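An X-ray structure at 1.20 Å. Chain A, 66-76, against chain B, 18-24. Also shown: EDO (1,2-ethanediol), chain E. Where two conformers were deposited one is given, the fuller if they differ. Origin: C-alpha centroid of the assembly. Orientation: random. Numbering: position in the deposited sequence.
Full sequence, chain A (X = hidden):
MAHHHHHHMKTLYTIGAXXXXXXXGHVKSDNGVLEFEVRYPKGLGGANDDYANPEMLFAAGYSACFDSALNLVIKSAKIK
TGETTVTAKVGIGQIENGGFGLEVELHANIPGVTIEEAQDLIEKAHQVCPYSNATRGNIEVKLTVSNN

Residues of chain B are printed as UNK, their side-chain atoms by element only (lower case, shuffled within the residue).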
ATOM      1  N   PHE A  66       5.476  -4.810  -7.724  1.00  8.15           N
ATOM      2  CA  PHE A  66       5.429  -5.122  -9.130  1.00  9.22           C
ATOM      3  C   PHE A  66       6.824  -5.419  -9.662  1.00  9.20           C
ATOM      4  O   PHE A  66       7.014  -6.356 -10.449  1.00  9.87           O
ATOM      5  CB  PHE A  66       4.745  -4.000  -9.914  1.00  9.56           C
ATOM      6  CG  PHE A  66       4.313  -4.431 -11.282  1.00  9.92           C
ATOM      7  CD1 PHE A  66       3.113  -5.109 -11.464  1.00 11.47           C
ATOM      8  CD2 PHE A  66       5.152  -4.262 -12.396  1.00 11.26           C
ATOM      9  CE1 PHE A  66       2.745  -5.510 -12.721  1.00 12.32           C
ATOM     10  CE2 PHE A  66       4.768  -4.701 -13.645  1.00 12.56           C
ATOM     11  CZ  PHE A  66       3.580  -5.308 -13.814  1.00 12.72           C
ATOM     12  N   ASP A  67       7.815  -4.624  -9.263  1.00  9.26           N
ATOM     13  CA  ASP A  67       9.169  -4.901  -9.716  1.00 10.08           C
ATOM     14  C   ASP A  67       9.658  -6.252  -9.205  1.00 10.11           C
ATOM     15  O   ASP A  67      10.354  -6.983  -9.928  1.00 11.57           O
ATOM     16  CB  ASP A  67      10.101  -3.786  -9.287  1.00 11.29           C
ATOM     17  CG  ASP A  67      11.423  -3.858 -10.029  1.00 13.15           C
ATOM     18  OD1 ASP A  67      11.404  -3.744 -11.259  1.00 13.15           O
ATOM     19  OD2 ASP A  67      12.457  -4.087  -9.383  1.00 15.17           O
ATOM     20  N   SER A  68       9.310  -6.609  -7.974  1.00 10.95           N
ATOM     21  CA  SER A  68       9.675  -7.926  -7.430  0.79 12.31           C
ATOM     22  C   SER A  68       9.032  -9.040  -8.249  1.00 12.09           C
ATOM     23  O   SER A  68       9.696 -10.017  -8.637  1.00 12.97           O
ATOM     24  CB  SER A  68       9.181  -8.019  -5.971  0.79 14.19           C
ATOM     25  OG  SER A  68       9.282  -9.340  -5.470  0.79 15.26           O
ATOM     26  N   ALA A  69       7.726  -8.914  -8.526  1.00 12.45           N
ATOM     27  CA  ALA A  69       7.032  -9.934  -9.314  1.00 12.15           C
ATOM     28  C   ALA A  69       7.631 -10.058 -10.708  1.00 11.42           C
ATOM     29  O   ALA A  69       7.828 -11.167 -11.221  1.00 12.49           O
ATOM     30  CB  ALA A  69       5.543  -9.592  -9.415  1.00 12.93           C
ATOM     31  N   LEU A  70       7.960  -8.926 -11.311  1.00 11.71           N
ATOM     32  CA  LEU A  70       8.543  -8.901 -12.644  1.00 11.50           C
ATOM     33  C   LEU A  70       9.872  -9.630 -12.660  1.00 11.63           C
ATOM     34  O   LEU A  70      10.157 -10.420 -13.583  1.00 12.67           O
ATOM     35  CB  LEU A  70       8.702  -7.420 -13.026  1.00 12.05           C
ATOM     36  CG  LEU A  70       9.249  -7.177 -14.415  1.00 12.93           C
ATOM     37  CD1 LEU A  70       8.458  -7.912 -15.476  1.00 13.88           C
ATOM     38  CD2 LEU A  70       9.294  -5.668 -14.674  1.00 12.87           C
ATOM     39  N   ASN A  71      10.692  -9.412 -11.646  1.00 11.78           N
ATOM     40  CA  ASN A  71      11.974 -10.087 -11.611  1.00 13.14           C
ATOM     41  C   ASN A  71      11.811 -11.574 -11.356  1.00 13.51           C
ATOM     42  O   ASN A  71      12.556 -12.375 -11.930  1.00 13.79           O
ATOM     43  CB  ASN A  71      12.895  -9.339 -10.661  1.00 15.90           C
ATOM     44  CG  ASN A  71      13.529  -8.124 -11.371  1.00 16.75           C
ATOM     45  OD1 ASN A  71      14.610  -8.226 -11.952  1.00 19.02           O
ATOM     46  ND2 ASN A  71      12.797  -7.034 -11.455  1.00 15.42           N
ATOM     47  N   LEU A  72      10.820 -11.994 -10.564  1.00 13.75           N
ATOM     48  CA  LEU A  72      10.588 -13.430 -10.407  0.55 14.41           C
ATOM     49  C   LEU A  72      10.181 -14.067 -11.728  1.00 14.00           C
ATOM     50  O   LEU A  72      10.651 -15.172 -12.067  1.00 14.14           O
ATOM     51  CB  LEU A  72       9.536 -13.706  -9.332  0.55 15.56           C
ATOM     52  CG  LEU A  72       9.973 -13.404  -7.906  0.55 16.17           C
ATOM     53  CD1 LEU A  72       8.843 -13.720  -6.926  0.55 16.67           C
ATOM     54  CD2 LEU A  72      11.263 -14.147  -7.534  0.55 16.41           C
ATOM     55  N   VAL A  73       9.317 -13.400 -12.490  1.00 13.01           N
ATOM     56  CA  VAL A  73       8.883 -13.909 -13.787  1.00 12.94           C
ATOM     57  C   VAL A  73      10.068 -14.017 -14.751  1.00 13.06           C
ATOM     58  O   VAL A  73      10.242 -15.033 -15.449  1.00 13.71           O
ATOM     59  CB  VAL A  73       7.762 -13.007 -14.341  1.00 14.15           C
ATOM     60  CG1 VAL A  73       7.467 -13.341 -15.796  1.00 15.70           C
ATOM     61  CG2 VAL A  73       6.490 -13.111 -13.475  1.00 14.53           C
ATOM     62  N   ILE A  74      10.914 -12.987 -14.806  1.00 12.68           N
ATOM     63  CA  ILE A  74      12.083 -12.989 -15.690  1.00 13.63           C
ATOM     64  C   ILE A  74      13.005 -14.148 -15.334  1.00 13.48           C
ATOM     65  O   ILE A  74      13.494 -14.886 -16.210  1.00 14.62           O
ATOM     66  CB  ILE A  74      12.815 -11.634 -15.587  1.00 13.68           C
ATOM     67  CG1 ILE A  74      12.018 -10.538 -16.264  1.00 14.33           C
ATOM     68  CG2 ILE A  74      14.264 -11.705 -16.156  1.00 14.49           C
ATOM     69  CD1 ILE A  74      12.467  -9.136 -15.953  1.00 14.28           C
ATOM     70  N   LYS A  75      13.260 -14.329 -14.043  1.00 14.52           N
ATOM     71  CA  LYS A  75      14.192 -15.375 -13.643  0.51 15.84           C
ATOM     72  C   LYS A  75      13.628 -16.761 -13.878  1.00 15.16           C
ATOM     73  O   LYS A  75      14.380 -17.674 -14.236  1.00 15.10           O
ATOM     74  CB  LYS A  75      14.631 -15.183 -12.198  0.51 17.38           C
ATOM     75  CG  LYS A  75      15.660 -14.091 -12.113  0.51 19.11           C
ATOM     76  CD  LYS A  75      15.868 -13.585 -10.734  0.51 20.47           C
ATOM     77  CE  LYS A  75      16.654 -12.296 -10.806  0.51 21.23           C
ATOM     78  NZ  LYS A  75      16.694 -11.657  -9.473  0.51 21.54           N
ATOM     79  N   SER A  76      12.326 -16.952 -13.728  1.00 15.46           N
ATOM     80  CA  SER A  76      11.739 -18.261 -13.974  0.59 15.97           C
ATOM     81  C   SER A  76      11.866 -18.665 -15.432  1.00 16.62           C
ATOM     82  O   SER A  76      11.920 -19.868 -15.740  1.00 18.06           O
ATOM     83  CB  SER A  76      10.277 -18.230 -13.551  0.59 16.96           C
ATOM     84  OG  SER A  76      10.183 -18.148 -12.141  0.59 17.40           O
TER
ATOM     85  N   UNK B  18       9.445   5.148  -7.402  1.00  8.25           N
ATOM     86  CA  UNK B  18      10.199   4.346  -8.360  1.00  8.96           C
ATOM     87  C   UNK B  18      10.911   3.240  -7.614  1.00  8.33           C
ATOM     88  O   UNK B  18      11.583   3.505  -6.609  1.00  9.16           O
ATOM     89  o   UNK B  18      10.547   6.237  -9.805  1.00 12.70           O
ATOM     90  c   UNK B  18      12.024   4.369 -10.097  1.00 11.22           C
ATOM     91  c   UNK B  18      11.234   5.214  -9.082  1.00 10.81           C
ATOM     92  N   UNK B  19      10.785   2.020  -8.128  1.00  8.21           N
ATOM     93  CA  UNK B  19      11.473   0.850  -7.596  1.00  8.00           C
ATOM     94  C   UNK B  19      12.492   0.353  -8.624  1.00  7.97           C
ATOM     95  O   UNK B  19      12.192   0.255  -9.828  1.00  8.92           O
ATOM     96  c   UNK B  19      10.478  -0.277  -7.299  1.00  9.32           C
ATOM     97  N   UNK B  20      13.679  -0.012  -8.134  1.00  8.62           N
ATOM     98  CA  UNK B  20      14.799  -0.474  -8.941  1.00 11.04           C
ATOM     99  C   UNK B  20      15.540  -1.531  -8.140  1.00 11.42           C
ATOM    100  O   UNK B  20      15.177  -1.874  -7.022  1.00 11.54           O
ATOM    101  c   UNK B  20      15.194   1.711 -10.138  1.00 14.37           C
ATOM    102  o   UNK B  20      16.110   1.326  -7.913  1.00 13.84           O
ATOM    103  c   UNK B  20      15.790   0.697  -9.183  1.00 12.88           C
ATOM    104  N   UNK B  21      16.630  -2.030  -8.710  1.00 14.02           N
ATOM    105  CA  UNK B  21      17.600  -2.827  -7.974  1.00 16.20           C
ATOM    106  C   UNK B  21      17.321  -4.304  -7.926  1.00 17.13           C
ATOM    107  O   UNK B  21      18.103  -5.049  -7.307  1.00 17.88           O
ATOM    108  N   UNK B  22      16.268  -4.779  -8.581  1.00 17.43           N
ATOM    109  CA  UNK B  22      16.051  -6.217  -8.667  1.00 18.37           C
ATOM    110  C   UNK B  22      15.766  -6.844  -7.310  1.00 17.86           C
ATOM    111  O   UNK B  22      15.074  -6.276  -6.458  1.00 18.79           O
ATOM    112  N   UNK B  23      16.282  -8.060  -7.118  1.00 16.84           N
ATOM    113  CA  UNK B  23      16.059  -8.787  -5.865  1.00 16.11           C
ATOM    114  C   UNK B  23      16.521  -7.996  -4.648  1.00 14.19           C
ATOM    115  O   UNK B  23      15.915  -8.072  -3.569  1.00 15.71           O
ATOM    116  n   UNK B  23      21.075 -11.952  -5.264  1.00 20.96           N
ATOM    117  c   UNK B  23      16.817 -10.112  -5.955  1.00 16.98           C
ATOM    118  c   UNK B  23      16.790 -11.015  -4.727  1.00 18.08           C
ATOM    119  n   UNK B  23      19.742 -11.990  -3.417  1.00 20.17           N
ATOM    120  c   UNK B  23      17.428 -12.366  -5.019  1.00 19.30           C
ATOM    121  n   UNK B  23      18.803 -12.242  -5.504  1.00 19.48           N
ATOM    122  c   UNK B  23      19.872 -12.056  -4.724  1.00 19.80           C
ATOM    123  N   UNK B  24      17.606  -7.257  -4.785  1.00 13.00           N
ATOM    124  CA  UNK B  24      18.083  -6.407  -3.700  1.00 12.62           C
ATOM    125  C   UNK B  24      17.591  -5.001  -4.023  1.00 11.63           C
ATOM    126  O   UNK B  24      18.333  -4.135  -4.468  1.00 13.44           O
ATOM    127  n   UNK B  24      21.209  -8.323  -3.713  1.00 14.19           N
ATOM    128  c   UNK B  24      20.028  -7.909  -3.225  1.00 13.91           C
ATOM    129  o   UNK B  24      19.314  -8.609  -2.498  1.00 14.90           O
ATOM    130  c   UNK B  24      19.594  -6.512  -3.602  1.00 13.78           C
TER
HETATM  131  C1  EDO E 201      12.730  -7.581  -3.019  1.00 25.67           C
HETATM  132  O1  EDO E 201      13.357  -6.478  -3.719  1.00 25.78           O
HETATM  133  C2  EDO E 201      11.802  -7.062  -1.918  1.00 25.88           C
HETATM  134  O2  EDO E 201      10.787  -6.333  -2.574  1.00 25.11           O
HETATM  135  O   HOH W   1      14.745  -3.817 -10.660  1.00 14.79           O
HETATM  136  O   HOH W   2      12.730  -4.456  -6.612  0.52 19.66           O
HETATM  137  O   HOH W   3      12.651  -6.634  -7.639  1.00 38.52           O

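Position 18 of chain B carries three side-chain atoms: a first carbon bearing one oxygen and one carbon. A branch at CB with a hydroxyl and a methyl is threonine. T18(B) lies in a strand with its side chain beyond reach of the helix, so its identity is not read by this contact.

Position 19 has a single side-chain carbon, pointing toward the helix and resting 4.1 Å, CB to CB, from D67(A). One carbon and no more is alanine. The methyl of A19(B) packs against CB of D67(A), while OD2 of that aspartate lies near positions 20 and 22; its OD1 is bonded elsewhere in the structure.

Position 20 repeats the pattern of a first carbon bearing one oxygen and one carbon. Its CB turns away from the helix, in keeping with the alternation of a strand after A19(B), and its backbone C lies 4.2 Å from D67(A) OD2. The branch makes it threonine again, T20(B).

Position 21 has no atoms beyond the backbone, hence glycine. Its phi of 88° favours that choice, and an ideal CB would come within 2.8 Å of the backbone O of position 24. G21(B) opens a type II' turn.

Position 22 is also bare, with phi/psi of 65/-143°. Its CA sits 4.1 Å from N71(A) OD1, close over the helix. It is a second glycine, G22(B).

Position 23 shows three carbons in a chain, then a nitrogen, then a carbon carrying two more nitrogens. Its CB is 3.8 Å from K75(A) NZ. The chain ends in a guanidinium, so the residue is arginine. R23(B) NE stands 4.5 Å from K75(A) NZ, a proximity of like charges that supplies no attraction. The backbone O of R23(B) accepts a hydrogen bond of 3.0 Å from O1 of the ethanediol.

Position 24 has two side-chain carbons, the second carrying one oxygen and one nitrogen: asparagine. N24(B) closes the turn out of reach of the helix.

The contact is small, 230 Å² in all, and no direct hydrogen bond crosses it. Water does the joining. Water 1 donates to D67(A) OD2 at 2.6 Å and accepts from G22(B) N at 2.8 Å, spanning a gap of 4.0 Å between those two atoms. Waters 2 and 3 lie between the same OD2 and G22(B) O. On the helix, N71(A) ND2 donates to D67(A) O at 2.9 Å, tying its side chain back one turn. The design rule is economical: one methyl for packing, a glycine turn passing close to the helix, and one carboxylate oxygen reaching that turn through water.

Chain B (18-24) TATGGRN
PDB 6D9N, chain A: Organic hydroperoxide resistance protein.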